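Local coordinates for protein argonaute (Aquifex aeolicus, PDB 1YVU), which uses short single-stranded DNA guides to bind complementary RNA targets and cleaves them with a metal-dependent RNase H-like PIWI domain, at residues A[24-28]-A[78-82]; A[41-46]-A[69-74]; A[209-214]-A[226-230]. All coordinates share one frame. Residues are numbered along the deposited sequence.

Contact 1 of 3, residues A[24-28]-A[78-82]; sequences FKPTH and VELKR
Residues 25-26 pair antiparallel with strand 78-82 before the chain turns off at T27, so that the two segments diverge, 131° apart end to end. F24 (phi/psi -136/119) brings its CA within 3.0 Å of R82 O in a CA-H...O contact; with chi1 m its CA-CB bond points toward 78-82, and the buried ring meets Y69. K25 forms the hydrogen-bonded pair with R82: K25 N to R82 O and R82 N to K25 O, both 3.2 Å. P26 follows in a non-hydrogen-bonded pair with K81, CA to CA 4.1 Å, so its missing N-H loses no bond to 78-82. This is the edge of the small three-stranded antiparallel sheet of the argonaute N-terminal domain, in which 78-82 is the central strand. At T27 (-91/-8) the extended form ends, yet T27 N still reaches L80 O at 3.2 Å. H28 then substitutes its side chain for backbone: with chi1 -16°, between wells, and chi2 -121°, imidazole NE2 accepts from L80 N at 2.8 Å, 170° at the hydrogen.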
loop_
_atom_site.group_PDB
_atom_site.type_symbol
_atom_site.label_atom_id
_atom_site.label_comp_id
_atom_site.label_asym_id
_atom_site.label_seq_id
_atom_site.Cartn_x
_atom_site.Cartn_y
_atom_site.Cartn_z
ATOM N N PHE A 24 -15.167 -33.158 2.834
ATOM C CA PHE A 24 -15.689 -33.046 1.474
ATOM C C PHE A 24 -14.526 -32.903 0.483
ATOM O O PHE A 24 -13.722 -31.991 0.624
ATOM C CB PHE A 24 -16.660 -31.854 1.334
ATOM C CG PHE A 24 -18.005 -32.068 1.990
ATOM C CD1 PHE A 24 -18.319 -31.434 3.197
ATOM C CD2 PHE A 24 -18.942 -32.963 1.439
ATOM C CE1 PHE A 24 -19.560 -31.694 3.861
ATOM C CE2 PHE A 24 -20.188 -33.235 2.096
ATOM C CZ PHE A 24 -20.487 -32.602 3.305
ATOM N N LYS A 25 -14.388 -33.839 -0.446
ATOM C CA LYS A 25 -13.330 -33.751 -1.464
ATOM C C LYS A 25 -14.028 -33.735 -2.839
ATOM O O LYS A 25 -15.053 -34.436 -3.008
ATOM C CB LYS A 25 -12.351 -34.935 -1.354
ATOM C CG LYS A 25 -10.935 -34.628 -1.873
ATOM C CD LYS A 25 -10.224 -35.881 -2.395
ATOM C CE LYS A 25 -8.815 -35.568 -2.877
ATOM N NZ LYS A 25 -8.173 -36.745 -3.511
ATOM N N PRO A 26 -13.546 -32.900 -3.818
ATOM C CA PRO A 26 -14.189 -32.856 -5.147
ATOM C C PRO A 26 -13.989 -34.133 -5.943
ATOM O O PRO A 26 -13.056 -34.903 -5.680
ATOM C CB PRO A 26 -13.496 -31.683 -5.836
ATOM C CG PRO A 26 -13.042 -30.833 -4.698
ATOM C CD PRO A 26 -12.512 -31.847 -3.749
ATOM N N THR A 27 -14.891 -34.390 -6.881
ATOM C CA THR A 27 -14.743 -35.578 -7.713
ATOM C C THR A 27 -13.931 -35.199 -8.960
ATOM O O THR A 27 -13.487 -36.063 -9.721
ATOM C CB THR A 27 -16.108 -36.208 -8.084
ATOM O OG1 THR A 27 -17.094 -35.817 -7.119
ATOM C CG2 THR A 27 -16.030 -37.728 -8.052
ATOM N N HIS A 28 -13.689 -33.895 -9.102
ATOM C CA HIS A 28 -12.926 -33.325 -10.213
ATOM C C HIS A 28 -11.494 -32.954 -9.762
ATOM O O HIS A 28 -10.875 -33.706 -9.009
ATOM C CB HIS A 28 -13.597 -32.080 -10.829
ATOM C CG HIS A 28 -15.038 -31.881 -10.470
ATOM N ND1 HIS A 28 -16.035 -31.820 -11.417
ATOM C CD2 HIS A 28 -15.634 -31.603 -9.275
ATOM C CE1 HIS A 28 -17.180 -31.509 -10.836
ATOM N NE2 HIS A 28 -16.958 -31.375 -9.539
ATOM N N VAL A 78 -20.195 -25.879 -12.376
ATOM C CA VAL A 78 -20.789 -26.554 -11.231
ATOM C C VAL A 78 -19.711 -27.482 -10.667
ATOM O O VAL A 78 -18.859 -27.997 -11.416
ATOM C CB VAL A 78 -22.054 -27.366 -11.582
ATOM C CG1 VAL A 78 -22.890 -27.586 -10.321
ATOM C CG2 VAL A 78 -22.883 -26.656 -12.629
ATOM N N GLU A 79 -19.696 -27.596 -9.334
ATOM C CA GLU A 79 -18.728 -28.421 -8.608
ATOM C C GLU A 79 -19.375 -29.401 -7.644
ATOM O O GLU A 79 -20.185 -29.013 -6.816
ATOM C CB GLU A 79 -17.745 -27.539 -7.823
ATOM C CG GLU A 79 -16.771 -26.708 -8.675
ATOM C CD GLU A 79 -17.139 -25.221 -8.754
ATOM O OE1 GLU A 79 -17.768 -24.686 -7.806
ATOM O OE2 GLU A 79 -16.781 -24.575 -9.766
ATOM N N LEU A 80 -19.004 -30.671 -7.758
ATOM C CA LEU A 80 -19.528 -31.693 -6.871
ATOM C C LEU A 80 -18.449 -32.228 -5.941
ATOM O O LEU A 80 -17.258 -32.278 -6.284
ATOM C CB LEU A 80 -20.300 -32.799 -7.630
ATOM C CG LEU A 80 -19.799 -34.195 -8.027
ATOM C CD1 LEU A 80 -20.962 -35.100 -8.242
ATOM C CD2 LEU A 80 -18.977 -34.161 -9.287
ATOM N N LYS A 81 -18.868 -32.468 -4.701
ATOM C CA LYS A 81 -17.994 -32.973 -3.656
ATOM C C LYS A 81 -18.772 -33.800 -2.661
ATOM O O LYS A 81 -19.912 -33.456 -2.328
ATOM C CB LYS A 81 -17.257 -31.830 -2.951
ATOM C CG LYS A 81 -17.966 -30.535 -2.977
ATOM C CD LYS A 81 -17.131 -29.455 -2.468
ATOM C CE LYS A 81 -18.077 -28.463 -1.912
ATOM N NZ LYS A 81 -18.748 -29.082 -0.724
ATOM N N ARG A 82 -18.159 -34.908 -2.226
ATOM C CA ARG A 82 -18.770 -35.855 -1.283
ATOM C C ARG A 82 -17.841 -36.253 -0.113
ATOM O O ARG A 82 -17.040 -35.436 0.288
ATOM C CB ARG A 82 -19.356 -37.075 -2.048
ATOM C CG ARG A 82 -18.614 -37.509 -3.337
ATOM C CD ARG A 82 -19.393 -38.573 -4.154
ATOM N NE ARG A 82 -19.510 -38.223 -5.583
ATOM C CZ ARG A 82 -19.526 -39.093 -6.600
ATOM N NH1 ARG A 82 -19.438 -40.400 -6.386
ATOM N NH2 ARG A 82 -19.587 -38.645 -7.850
#

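Contact 2 of 3, residues A[41-46]-A[69-74]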
loop_
_atom_site.group_PDB
_atom_site.type_symbol
_atom_site.label_atom_id
_atom_site.label_comp_id
_atom_site.label_asym_id
_atom_site.label_seq_id
_atom_site.Cartn_x
_atom_site.Cartn_y
_atom_site.Cartn_z
ATOM N N ARG A 41 -18.475 -21.192 -0.484
ATOM C CA ARG A 41 -19.747 -21.802 -0.855
ATOM C C ARG A 41 -20.080 -23.058 -0.078
ATOM O O ARG A 41 -21.271 -23.297 0.186
ATOM C CB ARG A 41 -19.781 -22.047 -2.351
ATOM C CG ARG A 41 -19.707 -20.748 -3.137
ATOM C CD ARG A 41 -19.674 -20.995 -4.641
ATOM N NE ARG A 41 -19.899 -19.798 -5.465
ATOM C CZ ARG A 41 -21.024 -19.077 -5.490
ATOM N NH1 ARG A 41 -22.068 -19.381 -4.712
ATOM N NH2 ARG A 41 -21.163 -18.129 -6.408
ATOM N N VAL A 42 -19.034 -23.801 0.351
ATOM C CA VAL A 42 -19.189 -25.034 1.166
ATOM C C VAL A 42 -19.741 -24.578 2.494
ATOM O O VAL A 42 -20.598 -25.210 3.045
ATOM C CB VAL A 42 -17.878 -25.787 1.521
ATOM C CG1 VAL A 42 -18.208 -27.157 2.165
ATOM C CG2 VAL A 42 -17.025 -26.009 0.334
ATOM N N PHE A 43 -19.250 -23.451 2.977
ATOM C CA PHE A 43 -19.713 -22.863 4.220
ATOM C C PHE A 43 -21.163 -22.301 4.055
ATOM O O PHE A 43 -21.975 -22.416 4.969
ATOM C CB PHE A 43 -18.655 -21.818 4.666
ATOM C CG PHE A 43 -19.143 -20.787 5.660
ATOM C CD1 PHE A 43 -19.681 -21.164 6.919
ATOM C CD2 PHE A 43 -19.091 -19.417 5.316
ATOM C CE1 PHE A 43 -20.172 -20.190 7.820
ATOM C CE2 PHE A 43 -19.576 -18.424 6.209
ATOM C CZ PHE A 43 -20.120 -18.815 7.461
ATOM N N LEU A 44 -21.507 -21.785 2.874
ATOM C CA LEU A 44 -22.852 -21.240 2.642
ATOM C C LEU A 44 -23.991 -22.264 2.604
ATOM O O LEU A 44 -25.014 -22.074 3.278
ATOM C CB LEU A 44 -22.885 -20.403 1.361
ATOM C CG LEU A 44 -22.167 -19.051 1.288
ATOM C CD1 LEU A 44 -22.611 -18.395 -0.006
ATOM C CD2 LEU A 44 -22.504 -18.147 2.470
ATOM N N GLN A 45 -23.795 -23.345 1.829
ATOM C CA GLN A 45 -24.771 -24.441 1.662
ATOM C C GLN A 45 -24.934 -25.324 2.894
ATOM O O GLN A 45 -26.047 -25.767 3.215
ATOM C CB GLN A 45 -24.414 -25.298 0.447
ATOM C CG GLN A 45 -24.875 -24.684 -0.861
ATOM C CD GLN A 45 -25.103 -25.709 -1.960
ATOM O OE1 GLN A 45 -25.645 -26.795 -1.723
ATOM N NE2 GLN A 45 -24.711 -25.349 -3.181
ATOM N N THR A 46 -23.815 -25.522 3.593
ATOM C CA THR A 46 -23.724 -26.306 4.829
ATOM C C THR A 46 -24.272 -25.480 5.985
ATOM O O THR A 46 -25.308 -25.804 6.564
ATOM C CB THR A 46 -22.242 -26.688 5.162
ATOM O OG1 THR A 46 -21.637 -27.326 4.030
ATOM C CG2 THR A 46 -22.169 -27.641 6.299
ATOM N N TYR A 69 -22.565 -32.312 -2.642
ATOM C CA TYR A 69 -22.638 -30.860 -2.623
ATOM C C TYR A 69 -22.416 -30.333 -4.023
ATOM O O TYR A 69 -21.349 -30.530 -4.606
ATOM C CB TYR A 69 -21.603 -30.306 -1.655
ATOM C CG TYR A 69 -22.153 -30.081 -0.281
ATOM C CD1 TYR A 69 -22.612 -31.159 0.502
ATOM C CD2 TYR A 69 -22.298 -28.779 0.229
ATOM C CE1 TYR A 69 -23.222 -30.951 1.772
ATOM C CE2 TYR A 69 -22.902 -28.548 1.500
ATOM C CZ TYR A 69 -23.363 -29.642 2.261
ATOM O OH TYR A 69 -23.957 -29.456 3.487
ATOM N N LEU A 70 -23.447 -29.677 -4.551
ATOM C CA LEU A 70 -23.426 -29.144 -5.905
ATOM C C LEU A 70 -23.337 -27.616 -5.898
ATOM O O LEU A 70 -24.286 -26.912 -6.250
ATOM C CB LEU A 70 -24.664 -29.650 -6.692
ATOM C CG LEU A 70 -25.073 -31.147 -6.708
ATOM C CD1 LEU A 70 -26.536 -31.282 -7.106
ATOM C CD2 LEU A 70 -24.179 -32.018 -7.607
ATOM N N THR A 71 -22.193 -27.101 -5.468
ATOM C CA THR A 71 -21.960 -25.657 -5.426
ATOM C C THR A 71 -21.683 -25.095 -6.831
ATOM O O THR A 71 -21.020 -25.731 -7.646
ATOM C CB THR A 71 -20.813 -25.272 -4.408
ATOM O OG1 THR A 71 -19.614 -26.008 -4.680
ATOM C CG2 THR A 71 -21.237 -25.553 -2.984
ATOM N N LEU A 72 -22.268 -23.942 -7.128
ATOM C CA LEU A 72 -22.090 -23.290 -8.424
ATOM C C LEU A 72 -21.269 -22.011 -8.260
ATOM O O LEU A 72 -21.666 -21.124 -7.515
ATOM C CB LEU A 72 -23.459 -22.947 -9.022
ATOM C CG LEU A 72 -23.535 -22.101 -10.300
ATOM C CD1 LEU A 72 -23.364 -22.989 -11.503
ATOM C CD2 LEU A 72 -24.874 -21.374 -10.361
ATOM N N SER A 73 -20.174 -21.887 -9.003
ATOM C CA SER A 73 -19.312 -20.705 -8.910
ATOM C C SER A 73 -19.733 -19.499 -9.793
ATOM O O SER A 73 -20.764 -19.543 -10.477
ATOM C CB SER A 73 -17.836 -21.108 -9.133
ATOM O OG SER A 73 -17.610 -21.661 -10.418
ATOM N N ASN A 74 -18.951 -18.412 -9.714
ATOM C CA ASN A 74 -19.157 -17.172 -10.468
ATOM C C ASN A 74 -19.044 -17.418 -11.953
ATOM O O ASN A 74 -19.787 -16.826 -12.730
ATOM C CB ASN A 74 -18.119 -16.119 -10.080
ATOM C CG ASN A 74 -18.244 -15.686 -8.644
ATOM O OD1 ASN A 74 -19.322 -15.291 -8.197
ATOM N ND2 ASN A 74 -17.143 -15.757 -7.901
#
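R41 lies with its aliphatic part over T71, R41 CB to T71 CG2 3.8 Å, and carries its guanidinium along the strand until one face covers the carbonyl of L72, with R41 CZ 3.0 Å from L72 O. That oxygen sits above the plane of the group, where the N-H bonds do not point, so the approach is close without being a hydrogen bond. Beyond it, R41 NE comes within 3.6 Å of S73 CA. A long side chain with apolar methylenes and a charged tip suits this place, since it can cover a buried threonine and still reach past the end of the strand. One turn on, Q45 points the same way: its NE2 makes a weak hydrogen bond to L70 O at 3.5 Å and lies 3.5 Å from T71 CG2. Here helix 32-46 of the N-terminal domain forms a layer packed on the small antiparallel sheet; the axes of helix segment 41-46 and strand 69-72 approach to 9.0 Å with 121° between their directions, and V42 also touches K81 of the central strand 78-82. Y69 and T71 turn toward the helix, while L70 between them points away. The Y69 ring, less well ordered than its surroundings, packs on Q45, Y69 CE2 to Q45 CB 3.7 Å, with T46 OG1 3.1 Å from Y69 CE2; it also meets the ring of F24. T46 OG1 donates to V42 O at 2.6 Å, which gives the hydroxyl hydrogen a backbone acceptor while the oxygen lies near the Y69 ring.

Contact 3 of 3, residues A[209-214]-A[226-230]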
loop_
_atom_site.group_PDB
_atom_site.type_symbol
_atom_site.label_atom_id
_atom_site.label_comp_id
_atom_site.label_asym_id
_atom_site.label_seq_id
_atom_site.Cartn_x
_atom_site.Cartn_y
_atom_site.Cartn_z
ATOM N N PHE A 209 -30.603 -12.562 -17.776
ATOM C CA PHE A 209 -29.279 -12.102 -17.340
ATOM C C PHE A 209 -29.256 -11.923 -15.837
ATOM O O PHE A 209 -28.348 -12.405 -15.160
ATOM C CB PHE A 209 -28.956 -10.757 -17.995
ATOM C CG PHE A 209 -27.538 -10.288 -17.797
ATOM C CD1 PHE A 209 -26.530 -10.698 -18.689
ATOM C CD2 PHE A 209 -27.203 -9.389 -16.754
ATOM C CE1 PHE A 209 -25.198 -10.222 -18.563
ATOM C CE2 PHE A 209 -25.873 -8.904 -16.611
ATOM C CZ PHE A 209 -24.870 -9.324 -17.524
ATOM N N PHE A 210 -30.279 -11.214 -15.354
ATOM C CA PHE A 210 -30.482 -10.864 -13.950
ATOM C C PHE A 210 -30.736 -12.041 -13.087
ATOM O O PHE A 210 -30.356 -12.036 -11.920
ATOM C CB PHE A 210 -31.658 -9.923 -13.794
ATOM C CG PHE A 210 -31.564 -8.714 -14.627
ATOM C CD1 PHE A 210 -32.443 -8.535 -15.695
ATOM C CD2 PHE A 210 -30.538 -7.788 -14.423
ATOM C CE1 PHE A 210 -32.300 -7.449 -16.570
ATOM C CE2 PHE A 210 -30.381 -6.691 -15.291
ATOM C CZ PHE A 210 -31.266 -6.527 -16.374
ATOM N N ARG A 211 -31.431 -13.015 -13.670
ATOM C CA ARG A 211 -31.767 -14.272 -13.013
ATOM C C ARG A 211 -30.497 -15.125 -12.939
ATOM O O ARG A 211 -30.246 -15.774 -11.915
ATOM C CB ARG A 211 -32.875 -14.997 -13.795
ATOM C CG ARG A 211 -33.542 -16.140 -13.057
ATOM C CD ARG A 211 -34.790 -16.556 -13.783
ATOM N NE ARG A 211 -35.903 -16.654 -12.843
ATOM C CZ ARG A 211 -36.772 -17.663 -12.785
ATOM N NH1 ARG A 211 -36.686 -18.694 -13.623
ATOM N NH2 ARG A 211 -37.685 -17.684 -11.824
ATOM N N LEU A 212 -29.668 -15.030 -13.989
ATOM C CA LEU A 212 -28.423 -15.777 -14.069
ATOM C C LEU A 212 -27.378 -15.248 -13.127
ATOM O O LEU A 212 -26.781 -16.017 -12.367
ATOM C CB LEU A 212 -27.855 -15.786 -15.482
ATOM C CG LEU A 212 -28.413 -16.811 -16.483
ATOM C CD1 LEU A 212 -27.756 -16.564 -17.866
ATOM C CD2 LEU A 212 -28.221 -18.269 -16.010
ATOM N N CYS A 213 -27.217 -13.927 -13.135
ATOM C CA CYS A 213 -26.249 -13.237 -12.295
ATOM C C CYS A 213 -26.635 -13.297 -10.811
ATOM O O CYS A 213 -25.790 -13.118 -9.924
ATOM C CB CYS A 213 -26.088 -11.803 -12.782
ATOM S SG CYS A 213 -24.408 -11.386 -13.333
HETATM N N MSE A 214 -27.903 -13.647 -10.576
HETATM C CA MSE A 214 -28.497 -13.809 -9.250
HETATM C C MSE A 214 -28.156 -15.203 -8.788
HETATM O O MSE A 214 -27.756 -15.407 -7.639
HETATM C CB MSE A 214 -30.001 -13.698 -9.347
HETATM C CG MSE A 214 -30.728 -13.534 -8.044
HETATM SE SE MSE A 214 -32.368 -14.542 -8.128
HETATM C CE MSE A 214 -33.308 -13.481 -9.343
ATOM N N TRP A 226 -29.850 -8.341 -7.470
ATOM C CA TRP A 226 -30.159 -8.848 -8.795
ATOM C C TRP A 226 -31.633 -9.228 -8.842
ATOM O O TRP A 226 -32.282 -9.035 -9.881
ATOM C CB TRP A 226 -29.264 -10.032 -9.182
ATOM C CG TRP A 226 -27.787 -9.699 -9.461
ATOM C CD1 TRP A 226 -26.712 -10.011 -8.673
ATOM C CD2 TRP A 226 -27.250 -8.995 -10.597
ATOM N NE1 TRP A 226 -25.549 -9.537 -9.232
ATOM C CE2 TRP A 226 -25.847 -8.906 -10.409
ATOM C CE3 TRP A 226 -27.820 -8.410 -11.750
ATOM C CZ2 TRP A 226 -25.002 -8.275 -11.338
ATOM C CZ3 TRP A 226 -26.981 -7.781 -12.672
ATOM C CH2 TRP A 226 -25.582 -7.710 -12.454
ATOM N N GLU A 227 -32.174 -9.651 -7.687
ATOM C CA GLU A 227 -33.597 -10.020 -7.540
ATOM C C GLU A 227 -34.456 -8.812 -7.889
ATOM O O GLU A 227 -35.350 -8.910 -8.711
ATOM C CB GLU A 227 -33.926 -10.492 -6.104
ATOM C CG GLU A 227 -35.227 -11.330 -5.955
ATOM C CD GLU A 227 -35.528 -11.785 -4.510
ATOM O OE1 GLU A 227 -34.601 -11.814 -3.674
ATOM O OE2 GLU A 227 -36.703 -12.125 -4.199
ATOM N N GLU A 228 -34.067 -7.647 -7.387
ATOM C CA GLU A 228 -34.787 -6.418 -7.635
ATOM C C GLU A 228 -34.773 -5.937 -9.079
ATOM O O GLU A 228 -35.809 -5.587 -9.610
ATOM C CB GLU A 228 -34.301 -5.300 -6.704
ATOM C CG GLU A 228 -34.523 -5.547 -5.190
ATOM C CD GLU A 228 -35.961 -5.937 -4.821
ATOM O OE1 GLU A 228 -36.876 -5.094 -5.025
ATOM O OE2 GLU A 228 -36.160 -7.083 -4.331
ATOM N N LEU A 229 -33.638 -6.020 -9.760
ATOM C CA LEU A 229 -33.575 -5.525 -11.141
ATOM C C LEU A 229 -34.406 -6.376 -12.083
ATOM O O LEU A 229 -34.981 -5.875 -13.045
ATOM C CB LEU A 229 -32.130 -5.447 -11.635
ATOM C CG LEU A 229 -31.009 -4.740 -10.856
ATOM C CD1 LEU A 229 -29.731 -5.039 -11.580
ATOM C CD2 LEU A 229 -31.196 -3.246 -10.735
ATOM N N LEU A 230 -34.501 -7.654 -11.742
ATOM C CA LEU A 230 -35.270 -8.638 -12.482
ATOM C C LEU A 230 -36.773 -8.415 -12.254
ATOM O O LEU A 230 -37.554 -8.310 -13.206
ATOM C CB LEU A 230 -34.895 -10.038 -11.977
ATOM C CG LEU A 230 -35.671 -11.222 -12.572
ATOM C CD1 LEU A 230 -35.361 -11.398 -14.019
ATOM C CD2 LEU A 230 -35.376 -12.480 -11.827
#
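C213 places both CB and SG over the face of the W226 six-membered ring: CB is 3.7 Å from the ring centroid, 10° off the normal, a CH-pi contact, and SG is 4.1 Å from the same centroid, 23° off, in a sulfur-aromatic contact. The small cysteine lets the large indole come close, and W226 enters as a knob among F209, F210, C213 and M214. Helices 207-215 and 220-231 form an antiparallel pair within the PAZ domain; the axes of segments 209-214 and 226-230 are 8.5 Å apart, with 168° between directions. F210 and W226 meet edge to edge, F210 CD2 to W226 CE3 3.9 Å; backbone L229 C lies over one face of the F210 ring, and F210 CD2 is 4.0 Å from L229 CB. Selenomethionine M214, long and flexible, extends CE to 3.4 Å from L230 CD2. Beyond the pair, W226 touches L241, T249 and P251, and L229 touches L241 and P251. No hydrogen bond joins the segments, which implies cohesion by shape fit, dispersion and burial of apolar surface.

How the contacts relate
Contacts 1 and 2 belong to the N-terminal domain, with centres about 10 Å apart, and share one antiparallel sheet. Along the chain contact 2 is nested inside the loop closed by contact 1, so helix 32-46 follows one edge strand and packs against the other. They touch directly through backbone pairing of E79 with T71 and K81 with Y69, through K81 on V42, and through the rings of F24 and Y69. Contact 3 comes later in sequence, in the PAZ domain, about 19 Å from contact 2 and 27 Å from contact 1 between centres; the nearest atoms of contacts 2 and 3 are about 6 Å apart. All three thus lie in the PAZ lobe, away from the catalytic PIWI site.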